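Local coordinates for protein BB0689 (Borrelia burgdorferi, PDB 4D53) that is of unknown precise function but belongs, as an outer surface lipoprotein of the Lyme disease spirochaete, to the bacterial CAP superfamily, at residues L27-L32 with I106-D111; D36-V41 with V128-K133; R79-S84 with P99-A104. All blocks are in the same frame, centred on the assembly; numbering follows the deposited sequence.

Contact 1: residues L27-L32 with I106-D111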
# COMPACT_ATOMS: atom_id res chain seq x y z
N LEU A 27 -17.74 7.21 -5.07
CA LEU A 27 -18.18 6.24 -6.02
C LEU A 27 -19.20 5.20 -5.44
O LEU A 27 -19.52 4.21 -6.12
CB LEU A 27 -17.02 5.49 -6.67
CG LEU A 27 -16.19 6.44 -7.57
CD1 LEU A 27 -14.91 5.69 -7.86
CD2 LEU A 27 -16.95 6.67 -8.88
N ASN A 28 -19.61 5.41 -4.21
CA ASN A 28 -20.48 4.42 -3.49
C ASN A 28 -19.93 3.05 -3.48
O ASN A 28 -20.64 2.03 -3.51
CB ASN A 28 -21.92 4.47 -4.05
CG ASN A 28 -22.96 4.20 -2.98
OD1 ASN A 28 -22.71 4.28 -1.78
ND2 ASN A 28 -24.14 3.92 -3.42
N LEU A 29 -18.60 2.97 -3.28
CA LEU A 29 -17.98 1.71 -3.15
C LEU A 29 -17.94 1.31 -1.68
O LEU A 29 -18.15 2.10 -0.76
CB LEU A 29 -16.52 1.80 -3.67
CG LEU A 29 -16.42 2.12 -5.15
CD1 LEU A 29 -14.98 2.42 -5.57
CD2 LEU A 29 -17.00 1.06 -6.06
N ASN A 30 -17.53 0.10 -1.44
CA ASN A 30 -17.50 -0.36 -0.03
C ASN A 30 -16.38 0.25 0.82
O ASN A 30 -15.27 0.51 0.35
CB ASN A 30 -17.48 -1.90 0.02
CG ASN A 30 -16.26 -2.50 -0.72
OD1 ASN A 30 -16.13 -2.33 -1.93
ND2 ASN A 30 -15.41 -3.25 -0.01
N HIS A 31 -16.71 0.44 2.09
CA HIS A 31 -15.78 1.03 3.06
C HIS A 31 -14.74 0.02 3.50
O HIS A 31 -15.05 -1.08 4.00
CB HIS A 31 -16.52 1.56 4.25
CG HIS A 31 -15.65 2.25 5.23
ND1 HIS A 31 -15.29 1.65 6.42
CD2 HIS A 31 -15.04 3.45 5.22
CE1 HIS A 31 -14.51 2.47 7.11
NE2 HIS A 31 -14.36 3.58 6.41
N LEU A 32 -13.49 0.40 3.30
CA LEU A 32 -12.37 -0.41 3.71
C LEU A 32 -11.95 -0.09 5.16
O LEU A 32 -11.88 1.10 5.55
CB LEU A 32 -11.18 -0.16 2.77
CG LEU A 32 -11.43 -0.49 1.30
CD1 LEU A 32 -10.24 -0.02 0.46
CD2 LEU A 32 -11.70 -1.96 1.13
N ILE A 106 -10.27 1.34 -6.73
CA ILE A 106 -11.74 1.31 -6.76
C ILE A 106 -12.32 -0.14 -6.72
O ILE A 106 -13.47 -0.34 -7.13
CB ILE A 106 -12.30 2.13 -7.98
CG1 ILE A 106 -11.95 1.47 -9.30
CG2 ILE A 106 -11.86 3.56 -7.87
CD1 ILE A 106 -12.73 2.06 -10.50
N ASN A 107 -11.53 -1.11 -6.28
CA ASN A 107 -11.96 -2.50 -6.22
C ASN A 107 -13.14 -2.72 -5.22
O ASN A 107 -13.26 -2.03 -4.21
CB ASN A 107 -10.82 -3.44 -5.99
CG ASN A 107 -10.48 -3.62 -4.55
OD1 ASN A 107 -9.67 -2.88 -3.91
ND2 ASN A 107 -11.20 -4.55 -3.95
N THR A 108 -13.97 -3.71 -5.54
CA THR A 108 -15.08 -4.14 -4.64
C THR A 108 -14.84 -5.49 -4.07
O THR A 108 -15.74 -6.03 -3.43
CB THR A 108 -16.44 -4.24 -5.40
OG1 THR A 108 -16.32 -5.15 -6.50
CG2 THR A 108 -16.84 -2.97 -5.82
N ASP A 109 -13.66 -6.07 -4.27
CA ASP A 109 -13.35 -7.40 -3.88
C ASP A 109 -12.81 -7.49 -2.45
O ASP A 109 -12.62 -8.59 -1.99
CB ASP A 109 -12.22 -8.03 -4.68
CG ASP A 109 -12.50 -8.25 -6.10
OD1 ASP A 109 -13.70 -8.12 -6.54
OD2 ASP A 109 -11.43 -8.55 -6.76
N THR A 110 -12.36 -6.38 -1.86
CA THR A 110 -11.54 -6.45 -0.62
C THR A 110 -12.30 -5.65 0.42
O THR A 110 -13.05 -4.75 0.04
CB THR A 110 -10.09 -5.88 -0.82
OG1 THR A 110 -10.22 -4.52 -1.27
CG2 THR A 110 -9.28 -6.72 -1.75
N ASP A 111 -12.15 -5.94 1.72
CA ASP A 111 -12.72 -5.13 2.75
C ASP A 111 -11.75 -4.51 3.70
O ASP A 111 -12.13 -3.73 4.57
CB ASP A 111 -13.86 -5.85 3.54
CG ASP A 111 -13.42 -7.13 4.21
OD1 ASP A 111 -12.29 -7.57 4.04
OD2 ASP A 111 -14.27 -7.71 4.90

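Contact 2: residues D36-V41 with V128-K133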
# COMPACT_ATOMS: atom_id res chain seq x y z
N ASP A 36 -4.23 -4.15 10.82
CA ASP A 36 -2.88 -4.25 11.34
C ASP A 36 -1.97 -5.20 10.63
O ASP A 36 -0.77 -4.93 10.52
CB ASP A 36 -2.90 -4.71 12.83
CG ASP A 36 -3.53 -3.69 13.74
OD1 ASP A 36 -3.46 -2.49 13.46
OD2 ASP A 36 -4.10 -4.12 14.77
N THR A 37 -2.44 -6.35 10.23
CA THR A 37 -1.58 -7.27 9.52
C THR A 37 -1.14 -6.68 8.18
O THR A 37 0.03 -6.84 7.80
CB THR A 37 -2.24 -8.62 9.32
OG1 THR A 37 -2.56 -9.14 10.60
CG2 THR A 37 -1.39 -9.61 8.68
N LEU A 38 -2.07 -6.09 7.43
CA LEU A 38 -1.70 -5.48 6.12
C LEU A 38 -0.73 -4.35 6.37
O LEU A 38 0.22 -4.20 5.60
CB LEU A 38 -2.91 -4.99 5.33
CG LEU A 38 -3.85 -6.09 4.84
CD1 LEU A 38 -4.97 -5.48 4.00
CD2 LEU A 38 -3.14 -7.17 4.05
N GLU A 39 -0.92 -3.54 7.40
CA GLU A 39 0.01 -2.46 7.68
C GLU A 39 1.44 -3.00 7.97
O GLU A 39 2.43 -2.42 7.53
CB GLU A 39 -0.43 -1.58 8.84
CG GLU A 39 -1.53 -0.60 8.45
CD GLU A 39 -1.75 0.49 9.46
OE1 GLU A 39 -1.63 0.16 10.64
OE2 GLU A 39 -2.11 1.63 9.14
N LYS A 40 1.51 -4.12 8.69
CA LYS A 40 2.82 -4.71 9.05
C LYS A 40 3.51 -5.27 7.79
O LYS A 40 4.70 -5.02 7.58
CB LYS A 40 2.65 -5.82 10.08
CG LYS A 40 3.96 -6.47 10.57
CD LYS A 40 3.87 -7.89 11.11
CE LYS A 40 2.79 -8.05 12.16
NZ LYS A 40 2.54 -9.51 12.41
N VAL A 41 2.78 -5.97 6.95
CA VAL A 41 3.33 -6.54 5.71
C VAL A 41 3.81 -5.40 4.79
O VAL A 41 4.88 -5.51 4.21
CB VAL A 41 2.30 -7.45 5.02
CG1 VAL A 41 2.79 -8.01 3.69
CG2 VAL A 41 1.93 -8.64 5.94
N VAL A 128 3.75 1.75 -0.08
CA VAL A 128 3.19 0.41 -0.33
C VAL A 128 1.78 0.36 0.24
O VAL A 128 1.62 0.54 1.47
CB VAL A 128 4.04 -0.74 0.28
CG1 VAL A 128 3.39 -2.12 0.09
CG2 VAL A 128 5.51 -0.73 -0.24
N VAL A 129 0.78 0.04 -0.61
CA VAL A 129 -0.63 -0.05 -0.12
C VAL A 129 -1.20 -1.38 -0.52
O VAL A 129 -1.15 -1.76 -1.66
CB VAL A 129 -1.49 1.16 -0.50
CG1 VAL A 129 -2.94 1.00 0.04
CG2 VAL A 129 -0.83 2.47 -0.12
N LEU A 130 -1.70 -2.13 0.46
CA LEU A 130 -2.26 -3.44 0.29
C LEU A 130 -3.78 -3.42 0.59
O LEU A 130 -4.22 -2.70 1.47
CB LEU A 130 -1.63 -4.43 1.28
CG LEU A 130 -0.08 -4.56 1.21
CD1 LEU A 130 0.57 -5.51 2.28
CD2 LEU A 130 0.30 -5.07 -0.16
N PHE A 131 -4.47 -4.27 -0.15
CA PHE A 131 -5.89 -4.48 -0.03
C PHE A 131 -6.11 -5.97 0.13
O PHE A 131 -5.41 -6.83 -0.49
CB PHE A 131 -6.67 -4.01 -1.29
CG PHE A 131 -6.46 -2.57 -1.66
CD1 PHE A 131 -5.32 -2.19 -2.32
CD2 PHE A 131 -7.39 -1.62 -1.36
CE1 PHE A 131 -5.09 -0.86 -2.61
CE2 PHE A 131 -7.22 -0.31 -1.69
CZ PHE A 131 -6.03 0.11 -2.30
N GLY A 132 -7.10 -6.33 0.99
CA GLY A 132 -7.32 -7.75 1.22
C GLY A 132 -8.73 -8.12 1.70
O GLY A 132 -9.46 -7.30 2.21
N LYS A 133 -9.05 -9.39 1.53
CA LYS A 133 -10.34 -9.97 2.05
C LYS A 133 -9.94 -11.25 2.75
O LYS A 133 -9.23 -12.04 2.14
CB LYS A 133 -11.23 -10.26 0.85
CG LYS A 133 -12.58 -10.92 1.07
CD LYS A 133 -13.41 -10.19 2.07
CE LYS A 133 -14.66 -11.03 2.40
NZ LYS A 133 -15.17 -10.65 3.73

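Contact 3: residues R79-S84 with P99-A104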
# COMPACT_ATOMS: atom_id res chain seq x y z
N ARG A 79 -4.62 -7.29 -3.24
CA ARG A 79 -3.99 -6.43 -4.28
C ARG A 79 -2.93 -5.56 -3.64
O ARG A 79 -3.07 -5.22 -2.44
CB ARG A 79 -4.95 -5.47 -4.88
CG ARG A 79 -6.06 -6.21 -5.62
CD ARG A 79 -7.27 -5.37 -5.57
NE ARG A 79 -8.41 -6.06 -6.18
CZ ARG A 79 -8.54 -6.24 -7.48
NH1 ARG A 79 -7.58 -5.82 -8.29
NH2 ARG A 79 -9.64 -6.77 -7.97
N GLU A 80 -1.98 -5.13 -4.46
CA GLU A 80 -0.85 -4.31 -3.98
C GLU A 80 -0.61 -3.19 -4.96
O GLU A 80 -0.55 -3.45 -6.20
CB GLU A 80 0.39 -5.16 -3.88
CG GLU A 80 1.64 -4.34 -3.53
CD GLU A 80 2.86 -5.24 -3.33
OE1 GLU A 80 3.54 -5.58 -4.35
OE2 GLU A 80 3.14 -5.59 -2.15
N ILE A 81 -0.46 -1.96 -4.47
CA ILE A 81 -0.00 -0.86 -5.28
C ILE A 81 1.25 -0.22 -4.66
O ILE A 81 1.29 -0.08 -3.43
CB ILE A 81 -1.10 0.22 -5.54
CG1 ILE A 81 -1.67 0.76 -4.25
CG2 ILE A 81 -2.32 -0.39 -6.35
CD1 ILE A 81 -2.73 1.87 -4.31
N LEU A 82 2.17 0.22 -5.52
CA LEU A 82 3.38 0.85 -5.14
C LEU A 82 3.50 2.18 -5.74
O LEU A 82 2.96 2.43 -6.84
CB LEU A 82 4.56 -0.05 -5.59
CG LEU A 82 4.46 -1.53 -5.26
CD1 LEU A 82 5.55 -2.32 -5.92
CD2 LEU A 82 4.57 -1.74 -3.72
N ALA A 83 4.31 3.05 -5.15
CA ALA A 83 4.72 4.31 -5.70
C ALA A 83 6.07 4.72 -5.15
O ALA A 83 6.40 4.38 -4.03
CB ALA A 83 3.73 5.43 -5.47
N SER A 84 6.84 5.41 -5.95
CA SER A 84 8.11 5.96 -5.50
C SER A 84 8.42 7.31 -6.08
O SER A 84 8.17 7.60 -7.26
CB SER A 84 9.20 4.99 -5.92
OG SER A 84 10.46 5.40 -5.57
N PRO A 99 -4.09 2.33 -15.46
CA PRO A 99 -5.29 1.49 -15.38
C PRO A 99 -5.29 0.36 -14.30
O PRO A 99 -6.33 0.14 -13.60
CB PRO A 99 -5.39 0.91 -16.79
CG PRO A 99 -4.81 1.97 -17.68
CD PRO A 99 -3.63 2.53 -16.88
N SER A 100 -4.17 -0.32 -14.18
CA SER A 100 -4.05 -1.41 -13.20
C SER A 100 -4.09 -0.82 -11.77
O SER A 100 -4.75 -1.39 -10.88
CB SER A 100 -2.78 -2.24 -13.42
OG SER A 100 -1.66 -1.47 -13.30
N HIS A 101 -3.40 0.28 -11.51
CA HIS A 101 -3.52 0.92 -10.20
C HIS A 101 -4.89 1.48 -9.83
O HIS A 101 -5.36 1.35 -8.67
CB HIS A 101 -2.43 1.93 -9.93
CG HIS A 101 -1.08 1.45 -10.31
ND1 HIS A 101 -0.16 2.28 -10.88
CD2 HIS A 101 -0.49 0.25 -10.23
CE1 HIS A 101 0.95 1.62 -11.12
NE2 HIS A 101 0.78 0.39 -10.73
N LYS A 102 -5.54 2.12 -10.78
CA LYS A 102 -6.90 2.57 -10.58
C LYS A 102 -7.82 1.37 -10.19
O LYS A 102 -8.62 1.53 -9.29
CB LYS A 102 -7.43 3.23 -11.86
CG LYS A 102 -8.87 3.69 -11.74
CD LYS A 102 -9.30 4.60 -12.85
CE LYS A 102 -10.80 4.89 -12.76
NZ LYS A 102 -11.11 5.98 -13.69
N GLU A 103 -7.72 0.28 -10.88
CA GLU A 103 -8.53 -0.93 -10.61
C GLU A 103 -8.44 -1.31 -9.14
O GLU A 103 -9.45 -1.62 -8.50
CB GLU A 103 -8.05 -2.09 -11.46
CG GLU A 103 -9.02 -3.22 -11.62
CD GLU A 103 -9.10 -4.15 -10.44
OE1 GLU A 103 -8.09 -4.24 -9.66
OE2 GLU A 103 -10.20 -4.76 -10.26
N ALA A 104 -7.23 -1.27 -8.59
CA ALA A 104 -7.06 -1.54 -7.16
C ALA A 104 -7.72 -0.53 -6.29
O ALA A 104 -8.42 -0.91 -5.30
CB ALA A 104 -5.55 -1.70 -6.84

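Contact 1: residues L27-L32 with I106-D111
The carbonyl oxygen of Thr110 is the best-held polar atom between the loops 27-32 and 106-111, and one hydrogen bond across the contact grips it, from the side-chain amide of Asn30. The site illustrates how two loops leading into neighbouring parallel strands of the alpha-beta-alpha sandwich of a CAP domain are joined: the first leads from helix 10-26 to strand 33-34, the second from helix 99-105 to strand 112-119. A Schellman motif with Asn28 at positive phi ends helix 10-26.

Asn30 ND2 lies 2.8 Å from Thr110 O, in the carbonyl plane, and the acceptor in turn lies in the plane of the Asn30 amide. The bond is distinctly bent at the hydrogen, at 138°. Asn30 takes the crowded rotamer, with CG between the backbone N and the carbonyl carbon (chi1 59°), which carries the amide across to the other loop. Asn30 OD1 rests against the backbone of the other loop, 3.4 Å from Thr108 CA. Arg24 ties the loops together, since its NH2 is hydrogen-bonded to the carbonyl oxygens of both Asn30 and Asn107.

Apolar branches fill the rest. Leu29 crosses Ile106 obliquely, its CD1 reaching Ile106 CB at 3.6 Å, while its CD2 touches the methyl of Thr108, the side chains of Leu29 and Thr108 crossing at about a right angle. Nearer the end of the helix, Leu27 CD1 touches Ile106 CG2 at 3.7 Å. At the other end Leu32 is buried, and also packs on Phe131. Leu32 CD2 presses on the same acceptor that Asn30 holds, 3.3 Å from Thr110 O, and beside it Leu32 CA offers a C-H to Asp111 O at 3.4 Å.

Contact 2: residues D36-V41 with V128-K133
The aromatic ring of Phe131 stands on the side of strand 128-133 turned from helix 36-41, where it meets Leu32, Asn107 and Thr110; the flat group that faces the helix is the peptide between Phe131 and Gly132. Over one face of that peptide sits a methyl of Leu38, with CD1 4.1 Å from Phe131 C. The same CD1 of Leu38 is 3.8 Å from Gly132 N, and the missing side chain of the glycine lets it lie close on the backbone. This is helix-on-sheet packing in the CAP sandwich: the axis of helix segment 36-41 runs obliquely antiparallel to that of strand segment 128-133, at 146° and 8.2 Å.

Leu130 supplies the reply from the strand. Crossing Leu38 obliquely, it brings CB to 4.2 Å from Leu38 CD2, and Leu130 CD1 touches both Leu38 O and Val41 CG1, each at 3.6 Å. Ile68 of helix 64-69 packs on both Leu38 and Val41.

All the touching residues are buried, and the contacts are of methyls with aliphatic carbons, a peptide face and a carbonyl oxygen, so close fit and exclusion of water probably hold helix and strand together.

Contact 3: residues R79-S84 with P99-A104
Arg79 and Glu103 approach each other at about a right angle, the arginine reaching out from strand 79-84 and the glutamate bending back from helix 99-104 to meet it. The Arg79 chain is extended from CG to NE, whereas Glu103 starts with CG anti to the backbone N and then folds at chi2 (-78°), which swings its carboxylate toward the strand. Guanidinium and carboxylate planes are 38° apart. A salt bridge joins NH1 of Arg79 to OE1 of Glu103, but the model sets these two atoms too close together, so their exact places are less sure.

Next to this charged pair, the packing is apolar. Ile81 holds CG1 in the crowded position between N and carbonyl carbon (chi1 56°), leaving CG2 to make the touch: this methyl is 3.5 Å from Ala104 CB. The small alanine is consistent with the close seat of the helix on the strand, with segment axes 8.6 Å apart, and Arg79 CD also comes within 4.2 Å of Ala104 CB. One turn earlier on the helix, Ile81 CG2 lies 4.3 Å from His101 CB, and the imidazole itself stacks edge-to-face with Trp95 of helix 91-96.

Here a short helix covers the outermost strand of the CAP-domain sheet, on the face that Ile81 shares with Val129 and Phe131. Arg79 has a second acidic partner, its NH2 making a salt bridge with Asp109. With two carboxylates beside it, the guanidinium would be expected to stay firmly charged, and the ionic link probably complements the buried methyl contact.

How the contacts relate
The three contacts lie within one CAP domain, their centres 13 to 15 Å apart. Contacts 2 and 3 share the sheet: strands 125-134 and 75-84 are antiparallel neighbours, joined by probable hydrogen bonds such as Phe131 N to Arg79 O, and the helices of the two contacts cover opposite faces. Contact 1 sits at the end of the sheet and touches both, through Asp111 N with Gly132 O and through the Asp109–Arg79 salt bridge. Along the chain contact 3 is nested inside the loops closed by contacts 1 and 2, whose own segments alternate, so early and late parts of the sequence interlock into one compact three-layer sandwich.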